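Local structure of MIX1 (Leishmania major, 3HA4) at residues 23-28 with 61-66; 32-37 with 69-74; 77-80 with 86-89; 103-108 with 127-132. The protein forms homodimers and, with a TPR-like all-helical fold, probably serves as a membrane-anchored mitochondrial scaffold for protein-protein interactions, its precise role being unknown. All coordinates share one frame; numbering follows the deposited sequence. Where two conformers were deposited one is given.

Contact 1: residues 23-28 with 61-66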
# COMPACT_ATOMS: atom_id res chain seq x y z
N ARG A 23 -19.49 -15.94 2.86
CA ARG A 23 -19.72 -16.25 4.24
C ARG A 23 -18.93 -17.48 4.58
O ARG A 23 -18.45 -17.60 5.65
CB ARG A 23 -21.21 -16.46 4.49
CG ARG A 23 -21.61 -16.49 5.93
CD ARG A 23 -22.95 -17.19 6.13
NE ARG A 23 -22.82 -18.62 6.35
CZ ARG A 23 -23.07 -19.54 5.43
NH1 ARG A 23 -23.47 -19.17 4.24
NH2 ARG A 23 -22.91 -20.81 5.70
N GLN A 24 -18.79 -18.38 3.63
CA GLN A 24 -17.99 -19.56 3.87
C GLN A 24 -16.53 -19.32 4.03
O GLN A 24 -15.95 -19.86 4.91
CB GLN A 24 -18.13 -20.56 2.74
CG GLN A 24 -19.47 -21.09 2.51
CD GLN A 24 -19.54 -21.79 1.22
OE1 GLN A 24 -20.09 -21.31 0.28
NE2 GLN A 24 -18.97 -22.93 1.17
N ARG A 25 -15.93 -18.52 3.17
CA ARG A 25 -14.52 -18.24 3.22
C ARG A 25 -14.19 -17.35 4.38
O ARG A 25 -13.13 -17.36 4.92
CB ARG A 25 -14.07 -17.61 1.93
CG ARG A 25 -14.43 -18.38 0.75
CD ARG A 25 -14.03 -17.71 -0.50
NE ARG A 25 -14.20 -18.64 -1.59
CZ ARG A 25 -13.77 -18.46 -2.83
NH1 ARG A 25 -13.13 -17.37 -3.17
NH2 ARG A 25 -13.97 -19.39 -3.73
N HIS A 26 -15.14 -16.56 4.74
CA HIS A 26 -14.92 -15.69 5.81
C HIS A 26 -14.94 -16.47 7.11
O HIS A 26 -14.24 -16.17 8.03
CB HIS A 26 -15.97 -14.61 5.77
CG HIS A 26 -15.93 -13.72 6.93
ND1 HIS A 26 -16.72 -13.90 8.02
CD2 HIS A 26 -15.16 -12.64 7.19
CE1 HIS A 26 -16.45 -12.97 8.91
NE2 HIS A 26 -15.51 -12.19 8.43
N ASN A 27 -15.74 -17.50 7.17
CA ASN A 27 -15.79 -18.31 8.35
C ASN A 27 -14.64 -19.28 8.44
O ASN A 27 -14.43 -19.82 9.47
CB ASN A 27 -17.10 -19.07 8.39
CG ASN A 27 -18.25 -18.24 8.80
OD1 ASN A 27 -18.10 -17.20 9.40
ND2 ASN A 27 -19.42 -18.69 8.48
N ASP A 28 -13.89 -19.46 7.38
CA ASP A 28 -12.78 -20.40 7.33
C ASP A 28 -11.79 -20.08 8.45
O ASP A 28 -11.27 -18.97 8.55
CB ASP A 28 -12.11 -20.33 5.95
CG ASP A 28 -11.04 -21.40 5.73
OD1 ASP A 28 -10.68 -22.16 6.66
OD2 ASP A 28 -10.56 -21.47 4.58
N THR A 61 -5.08 -13.73 -1.02
CA THR A 61 -5.83 -12.50 -1.20
C THR A 61 -6.91 -12.63 -2.28
O THR A 61 -8.01 -12.15 -2.10
CB THR A 61 -4.95 -11.24 -1.38
OG1 THR A 61 -4.90 -10.86 -2.75
CG2 THR A 61 -3.56 -11.47 -0.86
N LYS A 62 -6.61 -13.32 -3.38
CA LYS A 62 -7.62 -13.58 -4.40
C LYS A 62 -8.80 -14.34 -3.80
O LYS A 62 -9.95 -14.11 -4.16
CB LYS A 62 -7.06 -14.44 -5.53
CG LYS A 62 -6.02 -13.78 -6.37
CD LYS A 62 -5.81 -14.59 -7.64
CE LYS A 62 -4.97 -15.84 -7.36
NZ LYS A 62 -4.46 -16.47 -8.62
N HIS A 63 -8.48 -15.25 -2.89
CA HIS A 63 -9.48 -16.17 -2.36
C HIS A 63 -10.32 -15.54 -1.25
O HIS A 63 -11.56 -15.60 -1.28
CB HIS A 63 -8.80 -17.45 -1.85
CG HIS A 63 -9.77 -18.49 -1.37
ND1 HIS A 63 -10.06 -18.66 -0.03
CD2 HIS A 63 -10.53 -19.38 -2.04
CE1 HIS A 63 -10.95 -19.63 0.10
NE2 HIS A 63 -11.25 -20.08 -1.11
N TYR A 64 -9.63 -14.95 -0.28
CA TYR A 64 -10.29 -14.37 0.89
C TYR A 64 -10.69 -12.91 0.71
O TYR A 64 -11.64 -12.43 1.35
CB TYR A 64 -9.39 -14.52 2.12
CG TYR A 64 -9.21 -15.96 2.56
CD1 TYR A 64 -10.28 -16.69 3.06
CD2 TYR A 64 -7.98 -16.59 2.47
CE1 TYR A 64 -10.13 -18.00 3.46
CE2 TYR A 64 -7.81 -17.90 2.87
CZ TYR A 64 -8.89 -18.60 3.36
OH TYR A 64 -8.73 -19.90 3.75
N TYR A 65 -9.98 -12.19 -0.17
CA TYR A 65 -10.21 -10.76 -0.33
C TYR A 65 -10.17 -10.31 -1.81
O TYR A 65 -9.42 -9.42 -2.16
CB TYR A 65 -9.20 -9.97 0.51
CG TYR A 65 -9.08 -10.49 1.91
CD1 TYR A 65 -10.06 -10.23 2.85
CD2 TYR A 65 -7.99 -11.27 2.30
CE1 TYR A 65 -9.97 -10.72 4.15
CE2 TYR A 65 -7.88 -11.77 3.61
CZ TYR A 65 -8.88 -11.49 4.53
OH TYR A 65 -8.83 -11.96 5.82
N PRO A 66 -11.01 -10.92 -2.65
CA PRO A 66 -11.02 -10.64 -4.10
C PRO A 66 -11.46 -9.20 -4.41
O PRO A 66 -11.27 -8.75 -5.54
CB PRO A 66 -12.09 -11.59 -4.65
CG PRO A 66 -12.96 -11.96 -3.47
CD PRO A 66 -12.22 -11.64 -2.20
O HOH W 1 -12.36 -15.55 -4.77

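Contact 2: residues 32-37 with 69-74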
# COMPACT_ATOMS: atom_id res chain seq x y z
N PRO A 32 -6.25 -16.02 6.87
CA PRO A 32 -5.35 -15.03 7.46
C PRO A 32 -6.13 -13.75 7.63
O PRO A 32 -6.83 -13.34 6.71
CB PRO A 32 -4.28 -14.82 6.37
CG PRO A 32 -4.49 -15.93 5.37
CD PRO A 32 -5.95 -16.29 5.45
N PRO A 33 -6.05 -13.12 8.81
CA PRO A 33 -6.73 -11.83 8.85
C PRO A 33 -6.06 -10.87 7.86
O PRO A 33 -4.84 -10.92 7.68
CB PRO A 33 -6.55 -11.37 10.30
CG PRO A 33 -6.10 -12.60 11.05
CD PRO A 33 -5.39 -13.47 10.07
N TRP A 34 -6.86 -10.00 7.24
CA TRP A 34 -6.36 -9.06 6.24
C TRP A 34 -5.22 -8.14 6.73
O TRP A 34 -4.25 -7.92 6.01
CB TRP A 34 -7.54 -8.27 5.63
CG TRP A 34 -7.14 -7.27 4.57
CD1 TRP A 34 -7.02 -7.50 3.23
CD2 TRP A 34 -6.79 -5.90 4.78
NE1 TRP A 34 -6.62 -6.36 2.59
CE2 TRP A 34 -6.48 -5.35 3.51
CE3 TRP A 34 -6.72 -5.07 5.91
CZ2 TRP A 34 -6.10 -4.02 3.34
CZ3 TRP A 34 -6.34 -3.74 5.74
CH2 TRP A 34 -6.04 -3.23 4.46
N PRO A 35 -5.29 -7.64 7.93
CA PRO A 35 -4.25 -6.75 8.34
C PRO A 35 -2.93 -7.39 8.55
O PRO A 35 -1.97 -6.76 8.33
CB PRO A 35 -4.80 -6.18 9.62
CG PRO A 35 -6.17 -6.26 9.46
CD PRO A 35 -6.42 -7.51 8.83
N LEU A 36 -2.87 -8.64 8.96
CA LEU A 36 -1.59 -9.30 9.08
C LEU A 36 -1.03 -9.70 7.73
O LEU A 36 0.15 -9.71 7.53
CB LEU A 36 -1.70 -10.49 10.03
CG LEU A 36 -0.55 -11.49 9.99
CD1 LEU A 36 0.65 -11.12 10.78
CD2 LEU A 36 -0.97 -12.86 10.27
N LEU A 37 -1.92 -10.01 6.81
CA LEU A 37 -1.62 -10.30 5.43
C LEU A 37 -1.09 -9.10 4.71
O LEU A 37 -0.15 -9.18 3.97
CB LEU A 37 -2.85 -10.84 4.75
CG LEU A 37 -2.74 -11.33 3.32
CD1 LEU A 37 -1.69 -12.34 3.18
CD2 LEU A 37 -4.01 -11.81 2.78
N TRP A 69 -8.10 -3.75 -2.98
CA TRP A 69 -7.19 -3.11 -3.94
C TRP A 69 -5.84 -2.81 -3.31
O TRP A 69 -4.83 -2.70 -4.00
CB TRP A 69 -7.80 -1.80 -4.52
CG TRP A 69 -8.16 -0.85 -3.43
CD1 TRP A 69 -9.32 -0.82 -2.72
CD2 TRP A 69 -7.33 0.17 -2.88
NE1 TRP A 69 -9.27 0.16 -1.77
CE2 TRP A 69 -8.06 0.79 -1.85
CE3 TRP A 69 -6.05 0.63 -3.16
CZ2 TRP A 69 -7.55 1.85 -1.10
CZ3 TRP A 69 -5.54 1.68 -2.42
CH2 TRP A 69 -6.29 2.28 -1.41
N LEU A 70 -5.82 -2.67 -1.98
CA LEU A 70 -4.62 -2.26 -1.26
C LEU A 70 -3.49 -3.26 -1.42
O LEU A 70 -2.36 -2.90 -1.76
CB LEU A 70 -4.94 -2.04 0.22
CG LEU A 70 -3.85 -1.33 1.04
CD1 LEU A 70 -3.19 -0.21 0.24
CD2 LEU A 70 -4.43 -0.79 2.34
N ILE A 71 -3.78 -4.53 -1.16
CA ILE A 71 -2.76 -5.54 -1.29
C ILE A 71 -2.28 -5.68 -2.74
O ILE A 71 -1.08 -5.73 -2.98
CB ILE A 71 -3.22 -6.88 -0.66
CG1 ILE A 71 -3.23 -6.72 0.87
CG2 ILE A 71 -2.32 -8.03 -1.11
CD1 ILE A 71 -3.63 -7.96 1.64
N PRO A 72 -3.22 -5.71 -3.71
CA PRO A 72 -2.80 -5.72 -5.12
C PRO A 72 -1.94 -4.52 -5.51
O PRO A 72 -1.01 -4.66 -6.31
CB PRO A 72 -4.13 -5.72 -5.87
CG PRO A 72 -5.06 -6.44 -4.94
CD PRO A 72 -4.66 -5.98 -3.56
N LEU A 73 -2.25 -3.36 -4.95
CA LEU A 73 -1.42 -2.18 -5.15
C LEU A 73 0.01 -2.45 -4.64
O LEU A 73 0.99 -2.18 -5.33
CB LEU A 73 -2.04 -0.98 -4.42
CG LEU A 73 -1.35 0.37 -4.54
CD1 LEU A 73 -1.50 0.89 -5.95
CD2 LEU A 73 -1.93 1.35 -3.54
N GLU A 74 0.11 -2.99 -3.44
CA GLU A 74 1.41 -3.30 -2.84
C GLU A 74 2.18 -4.36 -3.65
O GLU A 74 3.37 -4.21 -3.93
CB GLU A 74 1.23 -3.74 -1.39
CG GLU A 74 2.38 -3.39 -0.50
CD GLU A 74 2.64 -1.90 -0.46
OE1 GLU A 74 1.96 -1.17 0.30
OE2 GLU A 74 3.54 -1.47 -1.21

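Contact 3: residues 77-80 with 86-89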
# COMPACT_ATOMS: atom_id res chain seq x y z
N GLN A 77 3.78 -2.88 -6.71
CA GLN A 77 5.11 -2.34 -6.39
C GLN A 77 6.16 -3.46 -6.28
O GLN A 77 7.30 -3.28 -6.73
CB GLN A 77 5.10 -1.51 -5.09
CG GLN A 77 3.99 -0.46 -5.00
CD GLN A 77 3.70 0.22 -6.33
OE1 GLN A 77 4.60 0.64 -7.06
NE2 GLN A 77 2.42 0.33 -6.65
N VAL A 78 5.79 -4.60 -5.69
CA VAL A 78 6.69 -5.75 -5.70
C VAL A 78 7.05 -6.18 -7.13
O VAL A 78 8.22 -6.34 -7.45
CB VAL A 78 6.17 -6.95 -4.85
CG1 VAL A 78 7.08 -8.16 -4.99
CG2 VAL A 78 6.05 -6.56 -3.39
N LEU A 79 6.05 -6.35 -7.99
CA LEU A 79 6.31 -6.69 -9.39
C LEU A 79 7.08 -5.59 -10.14
O LEU A 79 7.98 -5.87 -10.93
CB LEU A 79 5.01 -7.03 -10.11
CG LEU A 79 4.21 -8.14 -9.46
CD1 LEU A 79 2.87 -8.34 -10.17
CD2 LEU A 79 5.04 -9.41 -9.48
N LYS A 80 6.71 -4.34 -9.89
CA LYS A 80 7.41 -3.18 -10.47
C LYS A 80 8.91 -3.14 -10.14
O LYS A 80 9.76 -3.12 -11.03
CB LYS A 80 6.76 -1.91 -9.94
CG LYS A 80 6.92 -0.67 -10.79
CD LYS A 80 5.84 0.35 -10.42
CE LYS A 80 6.14 1.72 -10.97
NZ LYS A 80 5.11 2.69 -10.50
N TYR A 86 14.94 -12.23 -9.03
CA TYR A 86 14.29 -12.33 -7.74
C TYR A 86 12.89 -12.89 -7.92
O TYR A 86 12.53 -13.87 -7.27
CB TYR A 86 14.25 -10.95 -7.09
CG TYR A 86 13.45 -10.85 -5.81
CD1 TYR A 86 14.09 -10.85 -4.57
CD2 TYR A 86 12.07 -10.72 -5.84
CE1 TYR A 86 13.37 -10.74 -3.38
CE2 TYR A 86 11.34 -10.62 -4.66
CZ TYR A 86 11.99 -10.63 -3.44
OH TYR A 86 11.25 -10.52 -2.28
N LEU A 87 12.11 -12.28 -8.82
CA LEU A 87 10.74 -12.74 -9.08
C LEU A 87 10.70 -14.18 -9.57
O LEU A 87 9.92 -14.99 -9.05
CB LEU A 87 10.03 -11.81 -10.07
CG LEU A 87 9.71 -10.39 -9.58
CD1 LEU A 87 9.00 -9.61 -10.66
CD2 LEU A 87 8.87 -10.41 -8.31
N GLN A 88 11.53 -14.51 -10.55
CA GLN A 88 11.62 -15.89 -11.04
C GLN A 88 12.09 -16.91 -9.99
O GLN A 88 11.76 -18.09 -10.07
CB GLN A 88 12.46 -15.96 -12.32
CG GLN A 88 11.63 -15.75 -13.58
CD GLN A 88 12.29 -14.79 -14.55
OE1 GLN A 88 11.62 -14.04 -15.26
NE2 GLN A 88 13.62 -14.81 -14.59
N THR A 89 12.81 -16.49 -8.97
CA THR A 89 13.21 -17.36 -7.88
C THR A 89 12.03 -17.82 -7.05
O THR A 89 11.92 -18.94 -6.67
CB THR A 89 14.19 -16.65 -6.92
OG1 THR A 89 15.42 -16.36 -7.58
CG2 THR A 89 14.50 -17.50 -5.76

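Contact 4: residues 103-108 with 127-132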
# COMPACT_ATOMS: atom_id res chain seq x y z
N MET A 103 -6.15 -8.24 -13.19
CA MET A 103 -7.55 -8.63 -13.17
C MET A 103 -8.31 -8.23 -11.89
O MET A 103 -9.43 -7.72 -11.96
CB MET A 103 -7.68 -10.13 -13.41
CG MET A 103 -9.09 -10.59 -13.73
SD MET A 103 -9.22 -12.38 -14.00
CE MET A 103 -7.76 -12.67 -15.00
N GLN A 104 -7.71 -8.46 -10.72
CA GLN A 104 -8.41 -8.10 -9.49
C GLN A 104 -8.59 -6.58 -9.33
O GLN A 104 -9.65 -6.12 -8.89
CB GLN A 104 -7.75 -8.70 -8.25
CG GLN A 104 -8.23 -8.05 -6.96
CD GLN A 104 -8.12 -8.98 -5.76
OE1 GLN A 104 -8.08 -10.19 -5.91
NE2 GLN A 104 -8.07 -8.40 -4.58
N LEU A 105 -7.56 -5.81 -9.68
CA LEU A 105 -7.64 -4.35 -9.63
C LEU A 105 -8.72 -3.87 -10.59
O LEU A 105 -9.48 -2.97 -10.26
CB LEU A 105 -6.29 -3.70 -9.95
CG LEU A 105 -5.29 -3.71 -8.79
CD1 LEU A 105 -3.90 -3.29 -9.24
CD2 LEU A 105 -5.78 -2.80 -7.70
N LEU A 106 -8.79 -4.49 -11.76
CA LEU A 106 -9.80 -4.13 -12.75
C LEU A 106 -11.21 -4.44 -12.24
O LEU A 106 -12.14 -3.65 -12.48
CB LEU A 106 -9.54 -4.79 -14.11
CG LEU A 106 -8.37 -4.22 -14.92
CD1 LEU A 106 -8.16 -5.00 -16.20
CD2 LEU A 106 -8.59 -2.73 -15.22
N ASN A 107 -11.38 -5.57 -11.54
CA ASN A 107 -12.67 -5.92 -10.94
C ASN A 107 -13.09 -4.86 -9.93
O ASN A 107 -14.26 -4.50 -9.86
CB ASN A 107 -12.66 -7.30 -10.25
CG ASN A 107 -12.64 -8.47 -11.24
OD1 ASN A 107 -13.06 -8.34 -12.39
ND2 ASN A 107 -12.14 -9.62 -10.78
N VAL A 108 -12.15 -4.37 -9.14
CA VAL A 108 -12.47 -3.35 -8.14
C VAL A 108 -12.85 -2.02 -8.79
O VAL A 108 -13.81 -1.37 -8.40
CB VAL A 108 -11.30 -3.11 -7.18
CG1 VAL A 108 -11.58 -1.90 -6.30
CG2 VAL A 108 -11.02 -4.36 -6.33
N GLU A 127 -8.35 6.25 -9.02
CA GLU A 127 -7.30 6.81 -9.83
C GLU A 127 -5.98 6.16 -9.55
O GLU A 127 -5.23 5.93 -10.43
CB GLU A 127 -7.20 8.31 -9.59
CG GLU A 127 -8.13 9.16 -10.41
CD GLU A 127 -8.05 10.63 -10.06
OE1 GLU A 127 -6.95 11.14 -9.89
OE2 GLU A 127 -9.08 11.30 -9.97
N ILE A 128 -5.69 5.90 -8.30
CA ILE A 128 -4.49 5.20 -7.89
C ILE A 128 -4.45 3.78 -8.42
O ILE A 128 -3.41 3.26 -8.68
CB ILE A 128 -4.35 5.27 -6.37
CG1 ILE A 128 -2.90 5.34 -5.98
CG2 ILE A 128 -4.98 4.14 -5.70
CD1 ILE A 128 -2.69 5.27 -4.57
N ILE A 129 -5.62 3.19 -8.58
CA ILE A 129 -5.84 1.91 -9.17
C ILE A 129 -5.65 1.95 -10.65
O ILE A 129 -5.18 1.03 -11.23
CB ILE A 129 -7.25 1.43 -8.85
CG1 ILE A 129 -7.38 1.15 -7.37
CG2 ILE A 129 -7.60 0.21 -9.61
CD1 ILE A 129 -8.69 0.75 -6.99
N SER A 130 -6.02 3.03 -11.28
CA SER A 130 -5.79 3.18 -12.68
C SER A 130 -4.32 3.31 -12.99
O SER A 130 -3.87 2.85 -13.98
CB SER A 130 -6.50 4.41 -13.16
OG SER A 130 -7.85 4.20 -13.17
N MET A 131 -3.60 3.95 -12.10
CA MET A 131 -2.19 4.10 -12.22
C MET A 131 -1.51 2.78 -12.03
O MET A 131 -0.64 2.47 -12.75
CB MET A 131 -1.71 5.11 -11.20
CG MET A 131 -0.24 5.28 -11.16
SD MET A 131 0.19 6.77 -10.38
CE MET A 131 -1.40 7.48 -10.27
N ALA A 132 -1.96 1.99 -11.08
CA ALA A 132 -1.39 0.66 -10.90
C ALA A 132 -1.74 -0.24 -12.09
O ALA A 132 -0.92 -1.06 -12.52
CB ALA A 132 -1.89 0.04 -9.60

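Contact 1: residues 23-28 with 61-66
Tyr-64, at the end of helix 54-64, wedges its ring against the last turn of helix 19-27, and this is the tight half of the contact. Its hydroxyl donates to Asp-28, with OH 2.6 Å from OD2, arriving from above the carboxylate plane. The same ring edge runs past the backbone of the facing helix, bringing CE1 of Tyr-64 to 3.4 Å from the carbonyl O of Arg-25. Asp-28 keeps its other oxygen, OD1, for the backbone N of Arg-30, so the carboxylate is held at both ends.

The solvent-facing half is the extended side chain of Arg-25. Its guanidinium lies flat on the His-63 ring, centres 3.9 Å apart and planes at 19°. NH1 of Arg-25 donates to the carbonyl O of His-63 at 3.0 Å, on a lone pair in the carbonyl plane. The contact is loose only where water 1 carries it outward, weakly bonded to NH1 and donating to the Lys-62 carbonyl. Helix 19-27 is thus pinned onto the C-terminal end of helix 54-64, at the surface of the TPR-like domain, by a tyrosine-carboxylate bond, a stack, one direct arginine bond to a backbone oxygen and one weak water-mediated link.

Contact 2: residues 32-37 with 69-74
Trp-34 and Ile-71 slide past one another in opposite directions, the terminal methyl CD1 of Ile-71 settling obliquely beside the pyrrole part of the indole, 3.5 Å from NE1 and 3.8 Å from CD1 of Trp-34. At the far end of the same ring Leu-70 comes in at the edge and nearly at a right angle: its CD2 lies 3.6 Å from CH2 of Trp-34. Leu-37, one turn further along helix 34-42, adds its CG at 3.9 Å from the Ile-71 methyl CD1, which is therefore caught between an aromatic ring and the branch point of a leucine. Trp-34 reaches helix 70-81 because its CG lies opposite the backbone N (chi1 -180°); Ile-71 answers with a fully extended CB-CG1-CD1 arm.

The next shell fixes the indole. NE1 of Trp-34 hydrogen-bonds to OD2 of Asp-68, which also takes the backbone N of Ile-71, so one carboxylate oxygen ties the ring to the first turn of the helix it packs on. Tyr-65 meets the indole edge-to-face.

All four touching side chains are buried. Asp-124 and Trp-69 of the second subunit pack on Trp-34 and Leu-70, making this helix pair part of the dimer interface. Within the all-helical, TPR-like core, helix 54-64 backs Leu-37, helix 94-109 meets Pro-72, and helix 123-137 lies against Trp-69 and Leu-73.

Contact 3: residues 77-80 with 86-89
Leu-87 carries this contact: its CB points toward helix 70-81, and both of its methyls find partners there. Leu-79 meets it at about a right angle. The two leucines approach differently, because the CB of Leu-79 points away from helix 84-90; its CG stands anti to its own carbonyl carbon (chi1 -56°), which lets CD2, the branch that is not the extended tip of the chain, turn back toward Leu-87. That methyl lies 4.1 Å from CD1 of Leu-87 and, equally, 4.1 Å from its CD2, so it rests across the fork of the isopropyl group instead of against a single branch.

The fork of Leu-87 also straddles backbone. CD1, the extended tip, comes within 3.9 Å of the carbonyl O of Leu-79, and CD2 within 4.2 Å of that of Val-78. Val-78 adds a more distant side-chain touch, its CG1 4.4 Å from CD2 of Leu-87. Everything here is apolar side chain on apolar side chain or on backbone. The contact is small, burying 136 Å² in all; Leu-87 gives the largest share, with Leu-79 and Val-78 facing it.

Around this pair, Leu-87 touches Ser-82 and Leu-79 touches Met-139, while the side-chain oxygen of Ser-83 is hydrogen-bonded to the backbone N of Tyr-86, tying the start of helix 84-90 to the turn. Two helices joined by so short a turn, with a buried leucine folded back on the preceding one, form a helix-turn-helix arrangement, consistent with this TPR-like fold.

Contact 4: residues 103-108 with 127-132
Leu-105 and Ile-129 mark the closest backbone approach of two helix segments that run nearly antiparallel: their CA atoms are 6.5 Å apart, the segment axes come within 9.9 Å, and the N-to-C directions differ by 153°. Antiparallel order is plain in the pairing, since Leu-105 reaches forward to Ala-132 while Val-108, a turn later, comes back to Ile-129.

Ile-129 divides its branches between two partners. CG2, held anti to the backbone N, presses on Leu-105 and touches it at three places: the carbonyl O at 3.8 Å, CD2 at 4.0 Å, and CB. The other arm, through CG1, is stretched out and carries CD1 of Ile-129 to 4.0 Å from CG1 of Val-108, the two side chains crossing at about a right angle. Such face-to-face packing of helices 94-109 and 123-137 through residues one turn apart makes an antiparallel helix pair, consistent with the TPR-like fold of the chain.

Leu-105 likewise splits its methyls. CD2 goes to Ile-129, and CD1 ends 3.9 Å from the CB of Ala-132, whose short side chain lets the leucine tip come up against the second helix. Val-108 is flanked by Val-113 and Val-121 from the loop between the helices. Nearer the surface, the hydroxyl oxygen of Ser-130 is hydrogen-bonded with NZ of Lys-109, a polar bridge between the same two helices, and the hydroxyl also bonds the Glu-126 carbonyl. Elsewhere on helix 123-137, Ile-128 packs on Leu-70 of the second subunit and Met-131 on Pro-35 of that subunit.

Contacts 1 and 2 alternate along the chain, their centres about 12 Å apart, joined where the Tyr-65 hydroxyl probably hydrogen-bonds to the Pro-32 carbonyl. Contacts 2 and 3 share helix 70-81: contact 2 uses its start and contact 3 its later turns, with centres about 17 Å apart. Contact 4 comes last in sequence but touches both of the first two, Gln-104 reaching the Tyr-65 carbonyl and Pro-72. Contacts 1 and 3 sit on opposite sides of the chain's centre, their own centres about 25 Å apart. Segments of contacts 2, 3 and 4 also touch the second subunit, contact 3 only by Gln-77 and, weakly, Lys-80, whereas contact 1 lies on the periphery.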